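Local coordinates for hemolysin-related protein (Vibrio cholerae serotype O1, PDB 6MLT) that is a secreted biofilm matrix protein that binds calcium and sodium ions and probably contributes to carbohydrate recognition and biofilm adhesion, at residues A[166-171]-A[175-180]; A[193-198]-A[205-210]; A[201-206]-A[212-217]. All coordinates share one frame; numbering follows the deposited sequence.

Interaction 1 (A[166-171]-A[175-180])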
loop_
_atom_site.group_PDB
_atom_site.type_symbol
_atom_site.label_atom_id
_atom_site.label_comp_id
_atom_site.label_asym_id
_atom_site.label_seq_id
_atom_site.Cartn_x
_atom_site.Cartn_y
_atom_site.Cartn_z
ATOM N N ASP A 166 4.601 -12.262 19.876
ATOM C CA ASP A 166 5.332 -13.448 20.303
ATOM C C ASP A 166 5.100 -14.655 19.407
ATOM O O ASP A 166 5.567 -15.755 19.738
ATOM C CB ASP A 166 4.965 -13.803 21.744
ATOM C CG ASP A 166 3.473 -14.133 21.923
ATOM O OD1 ASP A 166 2.654 -13.925 20.989
ATOM O OD2 ASP A 166 3.120 -14.614 23.018
ATOM N N GLY A 167 4.401 -14.486 18.297
ATOM C CA GLY A 167 4.143 -15.591 17.400
ATOM C C GLY A 167 3.002 -15.289 16.456
ATOM O O GLY A 167 2.436 -14.193 16.440
ATOM N N VAL A 168 2.677 -16.306 15.664
ATOM C CA VAL A 168 1.598 -16.265 14.686
ATOM C C VAL A 168 0.560 -17.286 15.105
ATOM O O VAL A 168 0.904 -18.432 15.426
ATOM C CB VAL A 168 2.107 -16.556 13.264
ATOM C CG1 VAL A 168 0.942 -16.669 12.278
ATOM C CG2 VAL A 168 3.081 -15.472 12.848
ATOM N N TYR A 169 -0.701 -16.872 15.088
ATOM C CA TYR A 169 -1.813 -17.653 15.597
ATOM C C TYR A 169 -2.876 -17.832 14.520
ATOM O O TYR A 169 -3.075 -16.966 13.662
ATOM C CB TYR A 169 -2.451 -16.973 16.811
ATOM C CG TYR A 169 -1.509 -16.719 17.969
ATOM C CD1 TYR A 169 -0.574 -15.690 17.920
ATOM C CD2 TYR A 169 -1.569 -17.499 19.117
ATOM C CE1 TYR A 169 0.283 -15.455 18.982
ATOM C CE2 TYR A 169 -0.728 -17.270 20.175
ATOM C CZ TYR A 169 0.198 -16.249 20.107
ATOM O OH TYR A 169 1.041 -16.033 21.173
ATOM N N SER A 170 -3.564 -18.963 14.591
ATOM C CA SER A 170 -4.768 -19.216 13.815
ATOM C C SER A 170 -5.984 -18.871 14.662
ATOM O O SER A 170 -6.057 -19.256 15.833
ATOM C CB SER A 170 -4.835 -20.680 13.381
ATOM O OG SER A 170 -6.166 -21.058 13.081
ATOM N N TYR A 171 -6.936 -18.152 14.066
ATOM C CA TYR A 171 -8.172 -17.837 14.777
ATOM C C TYR A 171 -8.836 -19.101 15.308
ATOM O O TYR A 171 -9.391 -19.109 16.414
ATOM C CB TYR A 171 -9.131 -17.077 13.858
ATOM C CG TYR A 171 -10.485 -16.825 14.477
ATOM C CD1 TYR A 171 -10.670 -15.794 15.384
ATOM C CD2 TYR A 171 -11.577 -17.618 14.157
ATOM C CE1 TYR A 171 -11.906 -15.554 15.959
ATOM C CE2 TYR A 171 -12.824 -17.388 14.728
ATOM C CZ TYR A 171 -12.977 -16.350 15.628
ATOM O OH TYR A 171 -14.203 -16.104 16.209
ATOM N N LEU A 175 -1.958 -21.019 18.540
ATOM C CA LEU A 175 -0.561 -20.766 18.201
ATOM C C LEU A 175 -0.086 -21.691 17.084
ATOM O O LEU A 175 -0.240 -22.915 17.162
ATOM C CB LEU A 175 0.313 -20.955 19.444
ATOM C CG LEU A 175 1.815 -20.734 19.287
ATOM C CD1 LEU A 175 2.109 -19.281 18.995
ATOM C CD2 LEU A 175 2.549 -21.189 20.537
ATOM N N LEU A 176 0.502 -21.097 16.045
ATOM C CA LEU A 176 1.098 -21.828 14.928
ATOM C C LEU A 176 2.614 -21.917 15.036
ATOM O O LEU A 176 3.185 -22.991 14.830
ATOM C CB LEU A 176 0.718 -21.165 13.594
ATOM C CG LEU A 176 -0.771 -21.189 13.244
ATOM C CD1 LEU A 176 -1.034 -20.365 11.992
ATOM C CD2 LEU A 176 -1.255 -22.619 13.044
ATOM N N PHE A 177 3.281 -20.798 15.319
ATOM C CA PHE A 177 4.699 -20.819 15.638
ATOM C C PHE A 177 5.031 -19.607 16.491
ATOM O O PHE A 177 4.363 -18.571 16.414
ATOM C CB PHE A 177 5.591 -20.886 14.377
ATOM C CG PHE A 177 5.674 -19.608 13.556
ATOM C CD1 PHE A 177 4.850 -19.415 12.454
ATOM C CD2 PHE A 177 6.648 -18.656 13.820
ATOM C CE1 PHE A 177 4.957 -18.271 11.669
ATOM C CE2 PHE A 177 6.764 -17.510 13.037
ATOM C CZ PHE A 177 5.918 -17.317 11.960
ATOM N N SER A 178 6.062 -19.771 17.320
ATOM C CA SER A 178 6.533 -18.764 18.258
ATOM C C SER A 178 7.744 -18.026 17.702
ATOM O O SER A 178 8.541 -18.586 16.941
ATOM C CB SER A 178 6.931 -19.406 19.591
ATOM O OG SER A 178 5.890 -20.164 20.166
ATOM N N HIS A 179 7.894 -16.770 18.120
ATOM C CA HIS A 179 9.136 -16.045 17.881
ATOM C C HIS A 179 9.374 -15.073 19.028
ATOM O O HIS A 179 8.466 -14.750 19.805
ATOM C CB HIS A 179 9.145 -15.321 16.514
ATOM C CG HIS A 179 8.016 -14.356 16.302
ATOM N ND1 HIS A 179 7.909 -13.164 16.988
ATOM C CD2 HIS A 179 6.963 -14.392 15.451
ATOM C CE1 HIS A 179 6.830 -12.517 16.581
ATOM N NE2 HIS A 179 6.238 -13.242 15.648
ATOM N N ASP A 180 10.630 -14.644 19.142
ATOM C CA ASP A 180 11.026 -13.644 20.121
ATOM C C ASP A 180 10.208 -12.369 19.941
ATOM O O ASP A 180 9.699 -12.073 18.859
ATOM C CB ASP A 180 12.509 -13.300 19.982
ATOM C CG ASP A 180 13.422 -14.435 20.408
ATOM O OD1 ASP A 180 13.019 -15.228 21.284
ATOM O OD2 ASP A 180 14.545 -14.526 19.872
HETATM O O HOH W 1 3.958 -12.229 14.316
#
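Phe177 carries its CG between its own backbone N and carbonyl carbon (chi1 73°), which turns the ring back toward Val168 of the neighbouring strand; a similar setting at His179 (chi1 57°) lays the imidazole across the backbone of Gly167. The two strands, 167-170 and 174-178, form an antiparallel hairpin at one margin of a four-stranded sheet, consistent with a beta-propeller blade, and a classic beta bulge interrupts their pairing. Val168 N donates to Phe177 O. At the bulge Leu176 and Phe177 share one partner: Val168 O accepts a bond from Leu176 N at 2.8 Å and a weak one from Phe177 N. The extra residue also lets Leu176 turn its branched end along the first strand to cover the backbone of Ser170.

On one face of the sheet, Val168 CG2 approaches Phe177 CZ to 3.5 Å, meeting the ring obliquely. Valine is at home here, for its branching at CB suits an extended strand. On the other face, Leu175 CD1 sits over the Tyr169 ring, 3.9 Å from its centroid, in a CH-pi contact. The Tyr169 hydroxyl gives a 2.7 Å hydrogen bond to Asp166 OD1, met 37° above the carboxylate plane. That pair is tied to a neighbouring loop, since Ser139 N also bonds to the hydroxyl and Ala140 N to Asp166 OD2.

Glycine fits at 167 because its backbone angles would press a CB onto the carbonyl O before it, and Phe177 O and Leu175 CD1 crowd the same space. Its CA lies over the face of His179, 3.9 Å from the ring centroid. His179 NE2 meets a water at 2.8 Å that in turn donates to Gly167 O, and His179 ND1 gives an almost straight 2.8 Å bond to Asp180 O.

Interaction 2 (A[193-198]-A[205-210]). With NA (sodium ion), chain F.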
loop_
_atom_site.group_PDB
_atom_site.type_symbol
_atom_site.label_atom_id
_atom_site.label_comp_id
_atom_site.label_asym_id
_atom_site.label_seq_id
_atom_site.Cartn_x
_atom_site.Cartn_y
_atom_site.Cartn_z
ATOM N N ASP A 193 5.235 -16.891 -4.675
ATOM C CA ASP A 193 4.747 -18.267 -4.711
ATOM C C ASP A 193 3.320 -18.396 -4.189
ATOM O O ASP A 193 2.833 -19.518 -4.017
ATOM C CB ASP A 193 5.685 -19.191 -3.927
ATOM C CG ASP A 193 5.624 -18.973 -2.418
ATOM O OD1 ASP A 193 4.845 -18.122 -1.943
ATOM O OD2 ASP A 193 6.370 -19.675 -1.704
ATOM N N GLY A 194 2.637 -17.278 -3.937
ATOM C CA GLY A 194 1.269 -17.302 -3.475
ATOM C C GLY A 194 1.104 -17.369 -1.973
ATOM O O GLY A 194 0.024 -17.048 -1.467
ATOM N N GLN A 195 2.132 -17.791 -1.248
ATOM C CA GLN A 195 2.111 -17.787 0.205
ATOM C C GLN A 195 2.671 -16.474 0.723
ATOM O O GLN A 195 3.567 -15.883 0.120
ATOM C CB GLN A 195 2.929 -18.958 0.751
ATOM C CG GLN A 195 2.381 -20.321 0.372
ATOM C CD GLN A 195 1.036 -20.583 1.000
ATOM O OE1 GLN A 195 0.918 -20.659 2.220
ATOM N NE2 GLN A 195 0.008 -20.700 0.173
ATOM N N ARG A 196 2.138 -16.012 1.848
ATOM C CA ARG A 196 2.633 -14.790 2.459
ATOM C C ARG A 196 3.612 -15.143 3.570
ATOM O O ARG A 196 3.312 -15.971 4.438
ATOM C CB ARG A 196 1.476 -13.932 2.965
ATOM C CG ARG A 196 0.641 -13.407 1.789
ATOM C CD ARG A 196 -0.610 -12.749 2.228
ATOM N NE ARG A 196 -0.337 -11.509 2.931
ATOM C CZ ARG A 196 -1.268 -10.621 3.252
ATOM N NH1 ARG A 196 -2.535 -10.842 2.928
ATOM N NH2 ARG A 196 -0.929 -9.512 3.896
ATOM N N GLU A 197 4.799 -14.553 3.499
ATOM C CA GLU A 197 5.786 -14.670 4.554
ATOM C C GLU A 197 5.491 -13.651 5.651
ATOM O O GLU A 197 4.713 -12.711 5.466
ATOM C CB GLU A 197 7.193 -14.466 3.989
ATOM C CG GLU A 197 7.707 -15.607 3.096
ATOM C CD GLU A 197 6.920 -15.785 1.800
ATOM O OE1 GLU A 197 6.915 -14.856 0.959
ATOM O OE2 GLU A 197 6.303 -16.861 1.625
ATOM N N VAL A 198 6.116 -13.853 6.809
ATOM C CA VAL A 198 5.917 -13.007 7.981
ATOM C C VAL A 198 7.227 -12.290 8.275
ATOM O O VAL A 198 8.270 -12.931 8.449
ATOM C CB VAL A 198 5.454 -13.823 9.200
ATOM C CG1 VAL A 198 5.307 -12.932 10.419
ATOM C CG2 VAL A 198 4.136 -14.518 8.911
ATOM N N TYR A 205 10.119 -14.924 7.963
ATOM C CA TYR A 205 9.758 -16.323 8.118
ATOM C C TYR A 205 8.774 -16.737 7.032
ATOM O O TYR A 205 7.923 -15.946 6.613
ATOM C CB TYR A 205 9.087 -16.602 9.471
ATOM C CG TYR A 205 9.778 -16.068 10.702
ATOM C CD1 TYR A 205 9.479 -14.806 11.198
ATOM C CD2 TYR A 205 10.680 -16.851 11.407
ATOM C CE1 TYR A 205 10.086 -14.323 12.343
ATOM C CE2 TYR A 205 11.291 -16.377 12.559
ATOM C CZ TYR A 205 10.992 -15.114 13.017
ATOM O OH TYR A 205 11.603 -14.636 14.153
ATOM N N GLN A 206 8.869 -17.994 6.604
ATOM C CA GLN A 206 7.730 -18.617 5.945
ATOM C C GLN A 206 6.578 -18.712 6.937
ATOM O O GLN A 206 6.757 -18.566 8.151
ATOM C CB GLN A 206 8.102 -19.998 5.400
ATOM C CG GLN A 206 9.094 -19.938 4.253
ATOM C CD GLN A 206 9.344 -21.292 3.610
ATOM O OE1 GLN A 206 9.672 -22.263 4.287
ATOM N NE2 GLN A 206 9.185 -21.360 2.296
ATOM N N ASN A 207 5.371 -18.938 6.415
ATOM C CA ASN A 207 4.219 -18.894 7.304
ATOM C C ASN A 207 4.107 -20.127 8.197
ATOM O O ASN A 207 3.229 -20.152 9.067
ATOM C CB ASN A 207 2.922 -18.674 6.509
ATOM C CG ASN A 207 2.697 -19.702 5.422
ATOM O OD1 ASN A 207 3.144 -20.843 5.513
ATOM N ND2 ASN A 207 1.968 -19.300 4.388
ATOM N N ASN A 208 4.970 -21.129 8.034
ATOM C CA ASN A 208 5.111 -22.179 9.035
ATOM C C ASN A 208 6.196 -21.863 10.062
ATOM O O ASN A 208 6.430 -22.668 10.968
ATOM C CB ASN A 208 5.398 -23.521 8.354
ATOM C CG ASN A 208 6.754 -23.565 7.670
ATOM O OD1 ASN A 208 7.444 -22.551 7.537
ATOM N ND2 ASN A 208 7.133 -24.748 7.222
ATOM N N GLY A 209 6.841 -20.705 9.954
ATOM C CA GLY A 209 7.877 -20.296 10.883
ATOM C C GLY A 209 9.295 -20.601 10.441
ATOM O O GLY A 209 10.242 -20.228 11.148
ATOM N N ALA A 210 9.473 -21.263 9.302
ATOM C CA ALA A 210 10.814 -21.543 8.807
ATOM C C ALA A 210 11.551 -20.245 8.501
ATOM O O ALA A 210 11.004 -19.324 7.891
ATOM C CB ALA A 210 10.751 -22.412 7.551
HETATM NA NA NA F . 5.585 -16.247 -0.738
HETATM O O HOH W 2 7.509 -19.086 0.625
HETATM O O HOH W 3 5.278 -18.601 3.589
#
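The side-chain amides of Gln195 and Asn207 stand almost perpendicular, their planes 82° apart, yet Gln195 OE1 lies practically in the Asn207 amide plane and accepts from Asn207 ND2 at 2.8 Å. The Tyr205 ring has Val198 O at its edge, 3.5 Å from Tyr205 CD1, and Thr203 CG2 over one face. The amide bond joins an acidic metal-binding loop, as in FG-GAP-like propeller repeats, to a type I turn from Gln206 to Gly209.

Sodium is held by Asp193 OD1, Gln195 O at 2.2 Å and both carboxylate oxygens of Glu197, with Asp189 and Asn191 completing the site. The longer acid suits position 197 because its chain, bent at chi2 (65°), folds back from the strand to grip the ion with two oxygens; Glu197 OE1 is also hydrogen-bonded to Ser190 OG. Asp193 OD1 also accepts from Gln195 N, an Asx turn that shapes the loop. Val198 and Tyr205 form an antiparallel hydrogen-bonded pair. Asn207 ND2 has a second acceptor, Ile154 O.

Two waters link the turn to the carboxylates that hold the metal: one bridges Gln206 NE2 with Asp193 OD2 and Glu197 OE2, while the other accepts from Asn207 N and donates to Glu197 OE2 at 2.8 Å.

Interaction 3 (A[201-206]-A[212-217])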
loop_
_atom_site.group_PDB
_atom_site.type_symbol
_atom_site.label_atom_id
_atom_site.label_comp_id
_atom_site.label_asym_id
_atom_site.label_seq_id
_atom_site.Cartn_x
_atom_site.Cartn_y
_atom_site.Cartn_z
ATOM N N ASN A 201 10.636 -7.938 13.318
ATOM C CA ASN A 201 11.886 -7.588 13.988
ATOM C C ASN A 201 13.098 -8.022 13.167
ATOM O O ASN A 201 14.058 -8.602 13.680
ATOM C CB ASN A 201 11.926 -8.190 15.395
ATOM C CG ASN A 201 13.037 -7.611 16.253
ATOM O OD1 ASN A 201 13.749 -6.687 15.848
ATOM N ND2 ASN A 201 13.185 -8.153 17.451
ATOM N N GLY A 202 13.056 -7.719 11.870
ATOM C CA GLY A 202 14.177 -7.967 10.995
ATOM C C GLY A 202 14.235 -9.354 10.390
ATOM O O GLY A 202 15.018 -9.567 9.454
ATOM N N THR A 203 13.439 -10.300 10.880
ATOM C CA THR A 203 13.471 -11.672 10.388
ATOM C C THR A 203 12.283 -11.929 9.474
ATOM O O THR A 203 11.144 -11.611 9.828
ATOM C CB THR A 203 13.445 -12.670 11.545
ATOM O OG1 THR A 203 14.542 -12.413 12.426
ATOM C CG2 THR A 203 13.548 -14.094 11.028
ATOM N N LEU A 204 12.550 -12.526 8.311
ATOM C CA LEU A 204 11.501 -13.003 7.420
ATOM C C LEU A 204 11.336 -14.508 7.613
ATOM O O LEU A 204 12.299 -15.273 7.452
ATOM C CB LEU A 204 11.811 -12.683 5.954
ATOM C CG LEU A 204 10.615 -12.898 5.016
ATOM C CD1 LEU A 204 9.555 -11.830 5.258
ATOM C CD2 LEU A 204 11.043 -12.911 3.555
ATOM N N TYR A 205 10.119 -14.924 7.963
ATOM C CA TYR A 205 9.758 -16.323 8.118
ATOM C C TYR A 205 8.774 -16.737 7.032
ATOM O O TYR A 205 7.923 -15.946 6.613
ATOM C CB TYR A 205 9.087 -16.602 9.471
ATOM C CG TYR A 205 9.778 -16.068 10.702
ATOM C CD1 TYR A 205 9.479 -14.806 11.198
ATOM C CD2 TYR A 205 10.680 -16.851 11.407
ATOM C CE1 TYR A 205 10.086 -14.323 12.343
ATOM C CE2 TYR A 205 11.291 -16.377 12.559
ATOM C CZ TYR A 205 10.992 -15.114 13.017
ATOM O OH TYR A 205 11.603 -14.636 14.153
ATOM N N GLN A 206 8.869 -17.994 6.604
ATOM C CA GLN A 206 7.730 -18.617 5.945
ATOM C C GLN A 206 6.578 -18.712 6.937
ATOM O O GLN A 206 6.757 -18.566 8.151
ATOM C CB GLN A 206 8.102 -19.998 5.400
ATOM C CG GLN A 206 9.094 -19.938 4.253
ATOM C CD GLN A 206 9.344 -21.292 3.610
ATOM O OE1 GLN A 206 9.672 -22.263 4.287
ATOM N NE2 GLN A 206 9.185 -21.360 2.296
ATOM N N LEU A 212 13.843 -17.634 6.733
ATOM C CA LEU A 212 14.293 -17.336 5.375
ATOM C C LEU A 212 15.511 -16.425 5.365
ATOM O O LEU A 212 16.540 -16.783 4.795
ATOM C CB LEU A 212 13.162 -16.704 4.556
ATOM C CG LEU A 212 12.010 -17.645 4.187
ATOM C CD1 LEU A 212 10.892 -16.859 3.533
ATOM C CD2 LEU A 212 12.482 -18.766 3.273
ATOM N N TRP A 213 15.410 -15.240 5.961
ATOM C CA TRP A 213 16.556 -14.354 6.073
ATOM C C TRP A 213 16.295 -13.351 7.182
ATOM O O TRP A 213 15.190 -13.252 7.719
ATOM C CB TRP A 213 16.858 -13.643 4.752
ATOM C CG TRP A 213 15.725 -12.896 4.105
ATOM C CD1 TRP A 213 14.993 -13.301 3.028
ATOM C CD2 TRP A 213 15.229 -11.596 4.457
ATOM N NE1 TRP A 213 14.068 -12.343 2.693
ATOM C CE2 TRP A 213 14.193 -11.284 3.552
ATOM C CE3 TRP A 213 15.556 -10.670 5.452
ATOM C CZ2 TRP A 213 13.479 -10.089 3.611
ATOM C CZ3 TRP A 213 14.845 -9.478 5.510
ATOM C CH2 TRP A 213 13.812 -9.202 4.595
ATOM N N GLN A 214 17.336 -12.598 7.512
ATOM C CA GLN A 214 17.264 -11.669 8.626
ATOM C C GLN A 214 18.128 -10.457 8.326
ATOM O O GLN A 214 19.297 -10.604 7.963
ATOM C CB GLN A 214 17.728 -12.350 9.912
ATOM C CG GLN A 214 17.597 -11.515 11.151
ATOM C CD GLN A 214 17.775 -12.353 12.398
ATOM O OE1 GLN A 214 17.006 -13.286 12.643
ATOM N NE2 GLN A 214 18.810 -12.052 13.174
ATOM N N TYR A 215 17.547 -9.271 8.468
ATOM C CA TYR A 215 18.300 -8.031 8.336
ATOM C C TYR A 215 19.024 -7.755 9.646
ATOM O O TYR A 215 18.390 -7.672 10.702
ATOM C CB TYR A 215 17.371 -6.875 7.980
ATOM C CG TYR A 215 18.086 -5.553 7.830
ATOM C CD1 TYR A 215 19.068 -5.389 6.868
ATOM C CD2 TYR A 215 17.786 -4.474 8.652
ATOM C CE1 TYR A 215 19.735 -4.193 6.721
ATOM C CE2 TYR A 215 18.451 -3.262 8.511
ATOM C CZ TYR A 215 19.425 -3.137 7.542
ATOM O OH TYR A 215 20.097 -1.956 7.377
ATOM N N GLN A 216 20.342 -7.615 9.579
ATOM C CA GLN A 216 21.155 -7.346 10.761
ATOM C C GLN A 216 21.102 -5.854 11.065
ATOM O O GLN A 216 21.591 -5.031 10.284
ATOM C CB GLN A 216 22.592 -7.814 10.538
ATOM N N ALA A 217 20.505 -5.508 12.197
ATOM C CA ALA A 217 20.388 -4.132 12.644
ATOM C C ALA A 217 21.079 -3.977 13.992
ATOM O O ALA A 217 21.441 -4.953 14.650
ATOM C CB ALA A 217 18.918 -3.713 12.746
#
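Leu204 O is gripped by two successive backbone donors, Leu212 N at 2.9 Å and, weakly, Trp213 N at 3.4 Å. Leu204 N returns the link to Trp213 O, in a bond that runs nearly along the C=O axis. The shortest polar bond joins side chains on the opposite side of the sheet from Leu204 and Trp213: Thr203 OG1 donates to Gln214 OE1 at 2.6 Å, coming in 47° above the carbonyl plane. Gln214 is long and extended enough to bring its amide oxygen to the threonine hydroxyl.

This double acceptance by Leu204 marks a classic beta bulge in the antiparallel hairpin of strands 203-205 and 211-214, the last two strands of a four-stranded sheet. With CG between its backbone N and carbonyl carbon (chi1 53°), Trp213 bends its indole back across the hairpin. Leu204 CB then sits over the six-membered ring, 3.8 Å from its centroid, in a CH-pi contact, and Leu204 CD2 packs on Trp213 CE2. The broad indole thus roofs a leucine, and it also touches Leu237 of the next sheet.

Leu212 splays both methyls against Gln206, Leu212 CD1 touching Gln206 CG at 3.6 Å. At the other end Gly202, whose positive phi suits glycine, offers its O to Tyr215 N at 2.7 Å.

Overall arrangement
Along the chain the order is interaction 1, then interactions 2 and 3, which overlap in sharing Tyr205 and Gln206. Interaction 1 belongs to the sheet of strands 150-152 to 174-178; the other two lie in the next sheet, strands 185-188 to 211-214, as expected of successive propeller blades. Centres of interactions 1 and 2 are about 12 Å apart, as are those of 2 and 3, and about 16 Å separates 1 from 3. The Phe177 ring bridges the two sheets, Phe177 CD1 packing 3.4 Å from Gly209 N. Within the second sheet, Glu197 CG touches Leu212 CD1, so a residue that holds sodium also packs against strand 211-214 of the hairpin.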